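Local atomic coordinates of kallistatin (Homo sapiens, PDB entry 6F4V), a protein that inhibits tissue kallikrein as a secreted serpin, forming a stable equimolar complex with the protease as its reactive site is cleaved. Residues Y209-R221 and E242-N256. Sequence-based numbering, arbitrary orientation.
Sequences YLHDRYLPCSVLR and EIEEVLTPEMLMRWN. With Z9L (methyl 2,3,6-tri-O-sulfo-alpha-D-glucopyranoside), chain C; Z9K (3-O-methyl-2-O-sulfo-alpha-L-idopyranuronic acid), chain B; EDO (1,2-ethanediol), chain F.
Asp212 and Arg254 form an end-on salt bridge, NH1 of Arg254 lying 2.8 Å from OD2 of Asp212 and NH2 bonding to OD1, with the carboxylate and guanidinium planes turned 41° apart. The NH1 bond comes from the syn side of OD2; the other rises above the carboxylate plane. Trp255 NE1 also donates to Asp212 OD2, 2.8 Å away and nearly straight at 172°, while OD1 takes Tyr214 N in an Asx turn. With CG anti to the backbone N (chi1 -164°), Asp212 turns its carboxylate to the helix. Replacing Asp212 by an alanine would probably leave Arg254 without its carboxylate partner in the hairpin, Trp255 NE1 without its acceptor and Tyr214 N without the Asx-turn bond.

Apolar contacts extend the interface around the Trp255 ring and beyond it. Val219 CG2 makes a CH-pi contact 3.6 Å from the five-membered ring centroid of Trp255, and Met251 CG covers the opposite face. Leu215 CD1 meets Met251 SD at 3.8 Å, and Ile243 CD1 packs against Cys217 CB and Pro216 CD.

At the surface, Arg254 NH2 bonds to sulfate oxygen O7 of Z9L (3.0 Å), and Arg213 N to O11 of the same sulfate (2.8 Å). Arg213 NH1 reaches Z9K O7, while the methyl C7 of Z9L sits over the Tyr214 ring. The hairpin joining strands 206-211 and 217-223 thus docks on helix 249-258 of the serpin fold, and together they build much of this sulfated-glycan site.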
ATOM      1  N   TYR A 209      -7.207 -11.320  19.861  1.00 27.16           N
ATOM      2  CA  TYR A 209      -6.746 -10.017  20.350  1.00 27.93           C
ATOM      3  C   TYR A 209      -5.903 -10.136  21.609  1.00 28.30           C
ATOM      4  O   TYR A 209      -5.955 -11.138  22.316  1.00 27.10           O
ATOM      5  CB  TYR A 209      -7.920  -9.038  20.584  1.00 28.11           C
ATOM      6  CG  TYR A 209      -8.848  -9.446  21.725  1.00 29.87           C
ATOM      7  CD1 TYR A 209      -9.769 -10.478  21.559  1.00 30.29           C
ATOM      8  CD2 TYR A 209      -8.791  -8.800  22.964  1.00 30.42           C
ATOM      9  CE1 TYR A 209     -10.611 -10.857  22.595  1.00 31.17           C
ATOM     10  CE2 TYR A 209      -9.620  -9.175  24.012  1.00 31.00           C
ATOM     11  CZ  TYR A 209     -10.530 -10.211  23.814  1.00 31.93           C
ATOM     12  OH  TYR A 209     -11.373 -10.576  24.826  1.00 34.64           O
ATOM     13  N   LEU A 210      -5.093  -9.106  21.847  1.00 29.07           N
ATOM     14  CA  LEU A 210      -4.273  -9.038  23.045  1.00 29.55           C
ATOM     15  C   LEU A 210      -4.176  -7.613  23.526  1.00 30.64           C
ATOM     16  O   LEU A 210      -4.318  -6.651  22.732  1.00 28.25           O
ATOM     17  CB  LEU A 210      -2.883  -9.603  22.788  1.00 30.64           C
ATOM     18  CG  LEU A 210      -2.040  -8.946  21.700  1.00 30.82           C
ATOM     19  CD1 LEU A 210      -1.274  -7.704  22.152  1.00 31.52           C
ATOM     20  CD2 LEU A 210      -1.074  -9.992  21.155  1.00 31.95           C
ATOM     21  N   HIS A 211      -3.954  -7.484  24.830  1.00 30.60           N
ATOM     22  CA  HIS A 211      -3.558  -6.220  25.448  1.00 32.58           C
ATOM     23  C   HIS A 211      -2.074  -6.361  25.728  1.00 32.50           C
ATOM     24  O   HIS A 211      -1.654  -7.224  26.525  1.00 32.61           O
ATOM     25  CB  HIS A 211      -4.370  -5.970  26.724  1.00 33.65           C
ATOM     26  CG  HIS A 211      -5.853  -6.073  26.531  1.00 35.66           C
ATOM     27  ND1 HIS A 211      -6.569  -5.197  25.738  1.00 36.42           N
ATOM     28  CD2 HIS A 211      -6.764  -6.947  27.037  1.00 36.78           C
ATOM     29  CE1 HIS A 211      -7.853  -5.522  25.771  1.00 37.64           C
ATOM     30  NE2 HIS A 211      -7.997  -6.582  26.550  1.00 37.04           N
ATOM     31  N   ASP A 212      -1.258  -5.563  25.040  1.00 30.79           N
ATOM     32  CA  ASP A 212       0.185  -5.766  25.039  1.00 31.83           C
ATOM     33  C   ASP A 212       0.707  -5.369  26.446  1.00 34.17           C
ATOM     34  O   ASP A 212       0.373  -4.282  26.960  1.00 32.57           O
ATOM     35  CB  ASP A 212       0.826  -4.928  23.916  1.00 30.43           C
ATOM     36  CG  ASP A 212       2.233  -5.349  23.571  1.00 31.04           C
ATOM     37  OD1 ASP A 212       3.044  -5.643  24.487  1.00 30.31           O
ATOM     38  OD2 ASP A 212       2.586  -5.318  22.362  1.00 29.44           O
ATOM     39  N   ARG A 213       1.492  -6.248  27.060  1.00 35.99           N
ATOM     40  CA  ARG A 213       2.095  -5.944  28.373  1.00 39.40           C
ATOM     41  C   ARG A 213       3.435  -5.218  28.293  1.00 39.27           C
ATOM     42  O   ARG A 213       3.924  -4.748  29.315  1.00 41.09           O
ATOM     43  CB  ARG A 213       2.190  -7.210  29.236  1.00 41.20           C
ATOM     44  CG  ARG A 213       0.809  -7.759  29.597  1.00 43.14           C
ATOM     45  CD  ARG A 213       0.871  -9.137  30.243  1.00 46.07           C
ATOM     46  NE  ARG A 213       1.526  -9.097  31.552  0.49 48.25           N
ATOM     47  CZ  ARG A 213       2.001 -10.161  32.201  0.69 51.16           C
ATOM     48  NH1 ARG A 213       1.915 -11.391  31.675  0.81 53.63           N
ATOM     49  NH2 ARG A 213       2.586  -9.998  33.382  0.69 52.18           N
ATOM     50  N   TYR A 214       4.036  -5.152  27.109  1.00 38.06           N
ATOM     51  CA  TYR A 214       5.270  -4.409  26.880  1.00 39.17           C
ATOM     52  C   TYR A 214       5.011  -3.016  26.287  1.00 37.56           C
ATOM     53  O   TYR A 214       5.904  -2.168  26.328  1.00 39.53           O
ATOM     54  CB  TYR A 214       6.210  -5.142  25.906  1.00 41.96           C
ATOM     55  CG  TYR A 214       7.007  -6.332  26.421  1.00 46.43           C
ATOM     56  CD1 TYR A 214       6.506  -7.641  26.325  1.00 49.91           C
ATOM     57  CD2 TYR A 214       8.299  -6.162  26.945  1.00 49.46           C
ATOM     58  CE1 TYR A 214       7.254  -8.736  26.754  1.00 51.68           C
ATOM     59  CE2 TYR A 214       9.045  -7.241  27.384  1.00 51.71           C
ATOM     60  CZ  TYR A 214       8.531  -8.530  27.285  1.00 53.25           C
ATOM     61  OH  TYR A 214       9.290  -9.594  27.735  1.00 54.42           O
ATOM     62  N   LEU A 215       3.847  -2.791  25.682  1.00 34.18           N
ATOM     63  CA  LEU A 215       3.570  -1.545  24.969  1.00 33.44           C
ATOM     64  C   LEU A 215       2.201  -1.032  25.309  1.00 31.90           C
ATOM     65  O   LEU A 215       1.311  -1.816  25.591  1.00 31.73           O
ATOM     66  CB  LEU A 215       3.607  -1.785  23.457  1.00 32.70           C
ATOM     67  CG  LEU A 215       4.909  -2.315  22.882  1.00 33.77           C
ATOM     68  CD1 LEU A 215       4.671  -2.693  21.418  1.00 32.78           C
ATOM     69  CD2 LEU A 215       6.008  -1.262  22.981  1.00 34.74           C
ATOM     70  N   PRO A 216       1.992   0.288  25.219  1.00 31.49           N
ATOM     71  CA  PRO A 216       0.682   0.848  25.548  1.00 30.79           C
ATOM     72  C   PRO A 216      -0.330   0.715  24.396  1.00 29.41           C
ATOM     73  O   PRO A 216      -0.747   1.706  23.805  1.00 30.11           O
ATOM     74  CB  PRO A 216       1.021   2.327  25.890  1.00 31.55           C
ATOM     75  CG  PRO A 216       2.188   2.625  25.009  1.00 31.95           C
ATOM     76  CD  PRO A 216       2.993   1.344  24.981  1.00 32.31           C
ATOM     77  N   CYS A 217      -0.758  -0.514  24.107  1.00 27.92           N
ATOM     78  CA  CYS A 217      -1.718  -0.747  23.039  1.00 27.22           C
ATOM     79  C   CYS A 217      -2.370  -2.096  23.172  1.00 26.34           C
ATOM     80  O   CYS A 217      -1.894  -2.961  23.912  1.00 25.68           O
ATOM     81  CB  CYS A 217      -1.044  -0.632  21.649  1.00 26.82           C
ATOM     82  SG  CYS A 217       0.109  -1.956  21.223  1.00 28.04           S
ATOM     83  N   SER A 218      -3.512  -2.233  22.493  1.00 25.57           N
ATOM     84  CA  SER A 218      -4.111  -3.517  22.201  1.00 25.93           C
ATOM     85  C   SER A 218      -4.038  -3.794  20.703  1.00 24.59           C
ATOM     86  O   SER A 218      -3.933  -2.883  19.904  1.00 24.29           O
ATOM     87  CB  SER A 218      -5.567  -3.532  22.671  1.00 27.24           C
ATOM     88  OG  SER A 218      -5.662  -3.323  24.077  1.00 28.70           O
ATOM     89  N   VAL A 219      -4.110  -5.058  20.330  1.00 23.98           N
ATOM     90  CA  VAL A 219      -4.017  -5.475  18.938  1.00 23.80           C
ATOM     91  C   VAL A 219      -5.114  -6.501  18.681  1.00 24.03           C
ATOM     92  O   VAL A 219      -5.257  -7.464  19.431  1.00 25.29           O
ATOM     93  CB  VAL A 219      -2.629  -6.092  18.641  1.00 23.88           C
ATOM     94  CG1 VAL A 219      -2.501  -6.536  17.182  1.00 23.93           C
ATOM     95  CG2 VAL A 219      -1.509  -5.108  19.002  1.00 24.14           C
ATOM     96  N   LEU A 220      -5.887  -6.260  17.632  1.00 23.17           N
ATOM     97  CA  LEU A 220      -6.938  -7.153  17.142  1.00 22.32           C
ATOM     98  C   LEU A 220      -6.509  -7.630  15.788  1.00 22.27           C
ATOM     99  O   LEU A 220      -6.113  -6.806  14.955  1.00 21.51           O
ATOM    100  CB  LEU A 220      -8.246  -6.356  16.998  1.00 22.43           C
ATOM    101  CG  LEU A 220      -9.412  -7.041  16.257  1.00 22.11           C
ATOM    102  CD1 LEU A 220      -9.870  -8.308  16.974  1.00 22.74           C
ATOM    103  CD2 LEU A 220     -10.574  -6.076  16.156  1.00 22.86           C
ATOM    104  N   ARG A 221      -6.601  -8.935  15.518  1.00 22.72           N
ATOM    105  CA  ARG A 221      -6.424  -9.396  14.154  1.00 24.42           C
ATOM    106  C   ARG A 221      -7.762  -9.973  13.695  1.00 24.86           C
ATOM    107  O   ARG A 221      -8.321 -10.850  14.387  1.00 24.62           O
ATOM    108  CB  ARG A 221      -5.347 -10.465  14.069  1.00 26.52           C
ATOM    109  CG  ARG A 221      -4.853 -10.789  12.666  1.00 28.35           C
ATOM    110  CD  ARG A 221      -4.075 -12.124  12.674  1.00 29.89           C
ATOM    111  NE  ARG A 221      -4.951 -13.278  12.677  1.00 33.92           N
ATOM    112  CZ  ARG A 221      -5.050 -14.288  13.569  1.00 36.30           C
ATOM    113  NH1 ARG A 221      -4.303 -14.398  14.633  1.00 36.31           N
ATOM    114  NH2 ARG A 221      -5.962 -15.241  13.354  1.00 37.77           N
ATOM    115  N   GLU A 242       4.195   6.605  20.595  1.00 29.34           N
ATOM    116  CA  GLU A 242       4.985   5.540  21.220  1.00 30.86           C
ATOM    117  C   GLU A 242       4.911   4.212  20.435  1.00 28.19           C
ATOM    118  O   GLU A 242       5.899   3.452  20.306  1.00 28.14           O
ATOM    119  CB  GLU A 242       4.535   5.278  22.659  1.00 35.12           C
ATOM    120  CG  GLU A 242       4.645   6.517  23.552  1.00 40.86           C
ATOM    121  CD  GLU A 242       4.869   6.202  25.028  1.00 45.49           C
ATOM    122  OE1 GLU A 242       5.132   7.182  25.775  1.00 53.61           O
ATOM    123  OE2 GLU A 242       4.819   5.007  25.449  1.00 48.24           O
ATOM    124  N   ILE A 243       3.739   3.936  19.886  1.00 26.70           N
ATOM    125  CA  ILE A 243       3.574   2.731  19.097  1.00 25.08           C
ATOM    126  C   ILE A 243       4.223   2.894  17.728  1.00 25.26           C
ATOM    127  O   ILE A 243       4.903   1.976  17.221  1.00 24.55           O
ATOM    128  CB  ILE A 243       2.080   2.374  18.977  1.00 25.00           C
ATOM    129  CG1 ILE A 243       1.446   2.170  20.369  1.00 25.42           C
ATOM    130  CG2 ILE A 243       1.913   1.156  18.118  1.00 23.80           C
ATOM    131  CD1 ILE A 243       2.165   1.189  21.259  1.00 26.20           C
ATOM    132  N   GLU A 244       4.076   4.077  17.141  1.00 25.26           N
ATOM    133  CA  GLU A 244       4.708   4.339  15.841  1.00 25.54           C
ATOM    134  C   GLU A 244       6.234   4.171  15.897  1.00 25.73           C
ATOM    135  O   GLU A 244       6.840   3.671  14.936  1.00 24.61           O
ATOM    136  CB  GLU A 244       4.309   5.724  15.327  1.00 25.98           C
ATOM    137  CG  GLU A 244       2.849   5.802  14.896  1.00 25.79           C
ATOM    138  CD  GLU A 244       2.438   7.173  14.377  1.00 27.24           C
ATOM    139  OE1 GLU A 244       2.999   8.180  14.831  1.00 28.99           O
ATOM    140  OE2 GLU A 244       1.538   7.274  13.530  1.00 26.76           O
ATOM    141  N   GLU A 245       6.850   4.533  17.038  1.00 27.82           N
ATOM    142  CA  GLU A 245       8.314   4.409  17.221  1.00 29.42           C
ATOM    143  C   GLU A 245       8.788   2.979  17.183  1.00 29.21           C
ATOM    144  O   GLU A 245       9.939   2.752  16.895  1.00 29.50           O
ATOM    145  CB  GLU A 245       8.821   5.004  18.535  1.00 32.08           C
ATOM    146  CG  GLU A 245       8.673   6.499  18.661  1.00 34.68           C
ATOM    147  CD  GLU A 245       9.619   7.325  17.823  1.00 37.66           C
ATOM    148  OE1 GLU A 245      10.440   6.831  17.006  1.00 37.99           O
ATOM    149  OE2 GLU A 245       9.514   8.550  18.030  1.00 43.57           O
ATOM    150  N   VAL A 246       7.905   2.022  17.456  1.00 27.07           N
ATOM    151  CA  VAL A 246       8.274   0.615  17.458  1.00 27.47           C
ATOM    152  C   VAL A 246       7.554  -0.194  16.366  1.00 25.82           C
ATOM    153  O   VAL A 246       7.608  -1.437  16.384  1.00 26.37           O
ATOM    154  CB  VAL A 246       8.054  -0.025  18.863  1.00 27.93           C
ATOM    155  CG1 VAL A 246       8.964   0.644  19.902  1.00 30.47           C
ATOM    156  CG2 VAL A 246       6.599   0.004  19.298  1.00 28.42           C
ATOM    157  N   LEU A 247       6.887   0.492  15.427  1.00 25.05           N
ATOM    158  CA  LEU A 247       6.127  -0.205  14.390  1.00 24.34           C
ATOM    159  C   LEU A 247       7.089  -0.689  13.271  1.00 24.36           C
ATOM    160  O   LEU A 247       7.467   0.080  12.359  1.00 24.80           O
ATOM    161  CB  LEU A 247       5.046   0.704  13.853  1.00 24.54           C
ATOM    162  CG  LEU A 247       3.979   0.011  13.025  1.00 24.10           C
ATOM    163  CD1 LEU A 247       3.052  -0.866  13.853  1.00 24.12           C
ATOM    164  CD2 LEU A 247       3.182   1.063  12.274  1.00 24.75           C
ATOM    165  N   THR A 248       7.507  -1.950  13.383  1.00 23.72           N
ATOM    166  CA  THR A 248       8.492  -2.543  12.504  1.00 23.95           C
ATOM    167  C   THR A 248       7.981  -3.891  12.015  1.00 23.24           C
ATOM    168  O   THR A 248       7.061  -4.453  12.593  1.00 23.93           O
ATOM    169  CB  THR A 248       9.802  -2.837  13.271  1.00 24.86           C
ATOM    170  OG1 THR A 248       9.498  -3.732  14.353  1.00 23.86           O
ATOM    171  CG2 THR A 248      10.430  -1.559  13.810  1.00 26.12           C
ATOM    172  N   PRO A 249       8.621  -4.450  10.983  1.00 24.11           N
ATOM    173  CA  PRO A 249       8.255  -5.832  10.596  1.00 24.65           C
ATOM    174  C   PRO A 249       8.391  -6.818  11.745  1.00 24.79           C
ATOM    175  O   PRO A 249       7.512  -7.663  11.923  1.00 25.05           O
ATOM    176  CB  PRO A 249       9.246  -6.162   9.480  1.00 24.83           C
ATOM    177  CG  PRO A 249       9.609  -4.847   8.924  1.00 24.74           C
ATOM    178  CD  PRO A 249       9.659  -3.903  10.105  1.00 24.23           C
ATOM    179  N   GLU A 250       9.425  -6.639  12.571  1.00 24.93           N
ATOM    180  CA  GLU A 250       9.651  -7.508  13.718  1.00 26.45           C
ATOM    181  C   GLU A 250       8.524  -7.396  14.743  1.00 24.90           C
ATOM    182  O   GLU A 250       8.096  -8.399  15.298  1.00 24.54           O
ATOM    183  CB  GLU A 250      11.024  -7.227  14.378  1.00 28.64           C
ATOM    184  CG  GLU A 250      12.206  -7.539  13.468  1.00 31.34           C
ATOM    185  CD  GLU A 250      12.425  -6.547  12.317  1.00 32.91           C
ATOM    186  OE1 GLU A 250      11.970  -5.372  12.380  1.00 32.38           O
ATOM    187  OE2 GLU A 250      13.087  -6.952  11.329  1.00 36.61           O
ATOM    188  N   MET A 251       8.004  -6.191  14.961  1.00 24.30           N
ATOM    189  CA  MET A 251       6.896  -6.021  15.884  1.00 24.61           C
ATOM    190  C   MET A 251       5.609  -6.659  15.324  1.00 23.89           C
ATOM    191  O   MET A 251       4.872  -7.318  16.071  1.00 22.85           O
ATOM    192  CB  MET A 251       6.654  -4.555  16.192  1.00 25.41           C
ATOM    193  CG  MET A 251       5.688  -4.276  17.318  1.00 27.37           C
ATOM    194  SD  MET A 251       6.167  -5.070  18.856  1.00 30.88           S
ATOM    195  CE  MET A 251       7.636  -4.153  19.283  1.00 30.19           C
ATOM    196  N   LEU A 252       5.353  -6.474  14.026  1.00 23.85           N
ATOM    197  CA  LEU A 252       4.175  -7.096  13.406  1.00 24.40           C
ATOM    198  C   LEU A 252       4.237  -8.624  13.582  1.00 25.40           C
ATOM    199  O   LEU A 252       3.247  -9.246  13.941  1.00 24.82           O
ATOM    200  CB  LEU A 252       4.088  -6.731  11.926  1.00 25.27           C
ATOM    201  CG  LEU A 252       2.813  -7.230  11.225  1.00 26.59           C
ATOM    202  CD1 LEU A 252       1.583  -6.516  11.793  1.00 28.00           C
ATOM    203  CD2 LEU A 252       2.971  -7.033   9.728  1.00 27.89           C
ATOM    204  N   MET A 253       5.420  -9.200  13.381  1.00 26.18           N
ATOM    205  CA  MET A 253       5.598 -10.648  13.561  1.00 28.52           C
ATOM    206  C   MET A 253       5.462 -11.096  14.986  1.00 26.71           C
ATOM    207  O   MET A 253       4.905 -12.158  15.236  1.00 25.98           O
ATOM    208  CB  MET A 253       6.899 -11.136  12.932  1.00 32.90           C
ATOM    209  CG  MET A 253       6.772 -11.156  11.394  1.00 37.53           C
ATOM    210  SD  MET A 253       5.422 -12.210  10.751  0.74 44.95           S
ATOM    211  CE  MET A 253       4.168 -11.032  10.262  1.00 42.39           C
ATOM    212  N   ARG A 254       5.909 -10.273  15.918  1.00 25.59           N
ATOM    213  CA  ARG A 254       5.684 -10.559  17.329  1.00 25.61           C
ATOM    214  C   ARG A 254       4.203 -10.645  17.622  1.00 24.57           C
ATOM    215  O   ARG A 254       3.749 -11.639  18.223  1.00 24.04           O
ATOM    216  CB  ARG A 254       6.383  -9.523  18.241  1.00 25.90           C
ATOM    217  CG  ARG A 254       5.950  -9.575  19.688  1.00 26.79           C
ATOM    218  CD  ARG A 254       6.807  -8.713  20.632  1.00 28.22           C
ATOM    219  NE  ARG A 254       6.126  -8.691  21.924  1.00 28.33           N
ATOM    220  CZ  ARG A 254       5.218  -7.802  22.320  1.00 29.55           C
ATOM    221  NH1 ARG A 254       4.889  -6.735  21.573  1.00 30.80           N
ATOM    222  NH2 ARG A 254       4.640  -7.962  23.508  1.00 30.28           N
ATOM    223  N   TRP A 255       3.444  -9.611  17.241  1.00 23.35           N
ATOM    224  CA  TRP A 255       2.008  -9.625  17.461  1.00 23.84           C
ATOM    225  C   TRP A 255       1.311 -10.812  16.764  1.00 24.07           C
ATOM    226  O   TRP A 255       0.443 -11.473  17.371  1.00 24.45           O
ATOM    227  CB  TRP A 255       1.366  -8.331  16.994  1.00 23.74           C
ATOM    228  CG  TRP A 255       1.685  -7.150  17.859  1.00 24.07           C
ATOM    229  CD1 TRP A 255       1.852  -7.124  19.223  1.00 24.84           C
ATOM    230  CD2 TRP A 255       1.852  -5.811  17.407  1.00 24.08           C
ATOM    231  NE1 TRP A 255       2.117  -5.849  19.635  1.00 24.88           N
ATOM    232  CE2 TRP A 255       2.122  -5.014  18.546  1.00 24.55           C
ATOM    233  CE3 TRP A 255       1.795  -5.203  16.154  1.00 23.97           C
ATOM    234  CZ2 TRP A 255       2.307  -3.619  18.467  1.00 24.44           C
ATOM    235  CZ3 TRP A 255       2.038  -3.804  16.052  1.00 23.95           C
ATOM    236  CH2 TRP A 255       2.281  -3.038  17.222  1.00 24.42           C
ATOM    237  N   ASN A 256       1.700 -11.045  15.514  1.00 24.13           N
ATOM    238  CA  ASN A 256       1.150 -12.155  14.742  1.00 25.94           C
ATOM    239  C   ASN A 256       1.372 -13.481  15.453  1.00 26.70           C
ATOM    240  O   ASN A 256       0.429 -14.269  15.576  1.00 25.85           O
ATOM    241  CB  ASN A 256       1.723 -12.215  13.332  1.00 27.44           C
ATOM    242  CG  ASN A 256       0.927 -13.177  12.449  1.00 28.92           C
ATOM    243  OD1 ASN A 256      -0.274 -13.046  12.334  1.00 31.09           O
ATOM    244  ND2 ASN A 256       1.581 -14.143  11.907  1.00 32.60           N
TER
HETATM  245  O4  Z9L C   1       6.032 -13.165  29.092  0.69 68.80           O
HETATM  246  C4  Z9L C   1       5.521 -12.041  29.871  0.69 61.83           C
HETATM  247  C5  Z9L C   1       5.108 -10.816  29.045  0.69 59.19           C
HETATM  248  O5  Z9L C   1       4.620  -9.769  29.951  0.69 56.04           O
HETATM  249  C6  Z9L C   1       4.023 -11.090  28.045  0.69 57.46           C
HETATM  250  O6  Z9L C   1       3.570  -9.871  27.507  0.69 55.92           O
HETATM  251  S1  Z9L C   1       2.821 -10.003  26.026  0.69 51.65           S
HETATM  252  O7  Z9L C   1       4.009 -10.462  24.954  0.69 52.32           O
HETATM  253  O11 Z9L C   1       2.179  -8.549  25.600  0.69 51.14           O
HETATM  254  O15 Z9L C   1       1.643 -11.173  26.119  0.69 53.34           O
HETATM  255  C3  Z9L C   1       6.661 -11.627  30.760  0.69 59.57           C
HETATM  256  O3  Z9L C   1       6.855 -12.716  31.713  0.69 58.47           O
HETATM  257  S2  Z9L C   1       8.421 -13.214  31.915  0.69 58.99           S
HETATM  258  O8  Z9L C   1       8.458 -14.453  33.011  0.69 59.49           O
HETATM  259  O9  Z9L C   1       9.329 -11.936  32.482  0.69 58.63           O
HETATM  260  O10 Z9L C   1       9.029 -13.713  30.461  0.69 59.48           O
HETATM  261  C2  Z9L C   1       6.556 -10.324  31.503  0.69 57.55           C
HETATM  262  O2  Z9L C   1       6.039 -10.542  32.835  0.69 59.41           O
HETATM  263  S3  Z9L C   1       6.586  -9.591  34.100  0.69 53.85           S
HETATM  264  O12 Z9L C   1       6.080 -10.343  35.492  0.69 55.13           O
HETATM  265  O13 Z9L C   1       5.901  -8.092  34.031  0.69 52.77           O
HETATM  266  O14 Z9L C   1       8.247  -9.441  34.100  0.69 51.24           O
HETATM  267  C1  Z9L C   1       5.697  -9.231  30.834  0.69 55.50           C
HETATM  268  O1  Z9L C   1       6.510  -8.406  30.092  0.69 51.45           O
HETATM  269  C7  Z9L C   1       6.034  -7.084  29.811  0.69 49.55           C
HETATM  270  O4  Z9K B   2       7.587 -16.903  27.451  0.69 81.11           O
HETATM  271  C4  Z9K B   2       6.184 -16.714  27.612  0.69 81.78           C
HETATM  272  C5  Z9K B   2       5.620 -15.726  26.535  0.69 80.79           C
HETATM  273  O5  Z9K B   2       5.671 -14.257  27.091  0.69 80.46           O
HETATM  274  C6  Z9K B   2       6.322 -15.755  25.310  0.69 80.65           C
HETATM  275  O10 Z9K B   2       7.583 -15.607  25.280  0.69 78.82           O
HETATM  276  O6  Z9K B   2       5.703 -15.911  24.224  0.69 78.82           O
HETATM  277  C3  Z9K B   2       5.949 -16.294  29.040  0.69 82.88           C
HETATM  278  O3  Z9K B   2       5.626 -17.472  29.846  0.69 84.07           O
HETATM  279  C7  Z9K B   2       6.670 -18.369  30.126  0.69 84.84           C
HETATM  280  C2  Z9K B   2       4.839 -15.318  29.183  0.69 80.95           C
HETATM  281  O2  Z9K B   2       4.583 -15.026  30.602  0.69 84.29           O
HETATM  282  S1  Z9K B   2       2.997 -14.778  31.092  0.69 84.23           S
HETATM  283  O7  Z9K B   2       3.002 -13.775  32.420  0.69 83.67           O
HETATM  284  O8  Z9K B   2       2.298 -16.216  31.499  0.69 81.09           O
HETATM  285  O9  Z9K B   2       2.113 -14.067  29.887  0.69 85.25           O
HETATM  286  C1  Z9K B   2       5.102 -14.045  28.442  0.69 78.22           C
HETATM  287  C1  EDO F 403      10.839   3.206  13.671  1.00 63.35           C
HETATM  288  O1  EDO F 403      11.894   2.331  14.063  1.00 62.45           O
HETATM  289  C2  EDO F 403       9.656   2.371  13.201  1.00 61.72           C
HETATM  290  O2  EDO F 403       9.860   1.992  11.840  1.00 59.65           O
HETATM  291  O   HOH W   1      -1.922 -13.906  14.048  1.00 35.42           O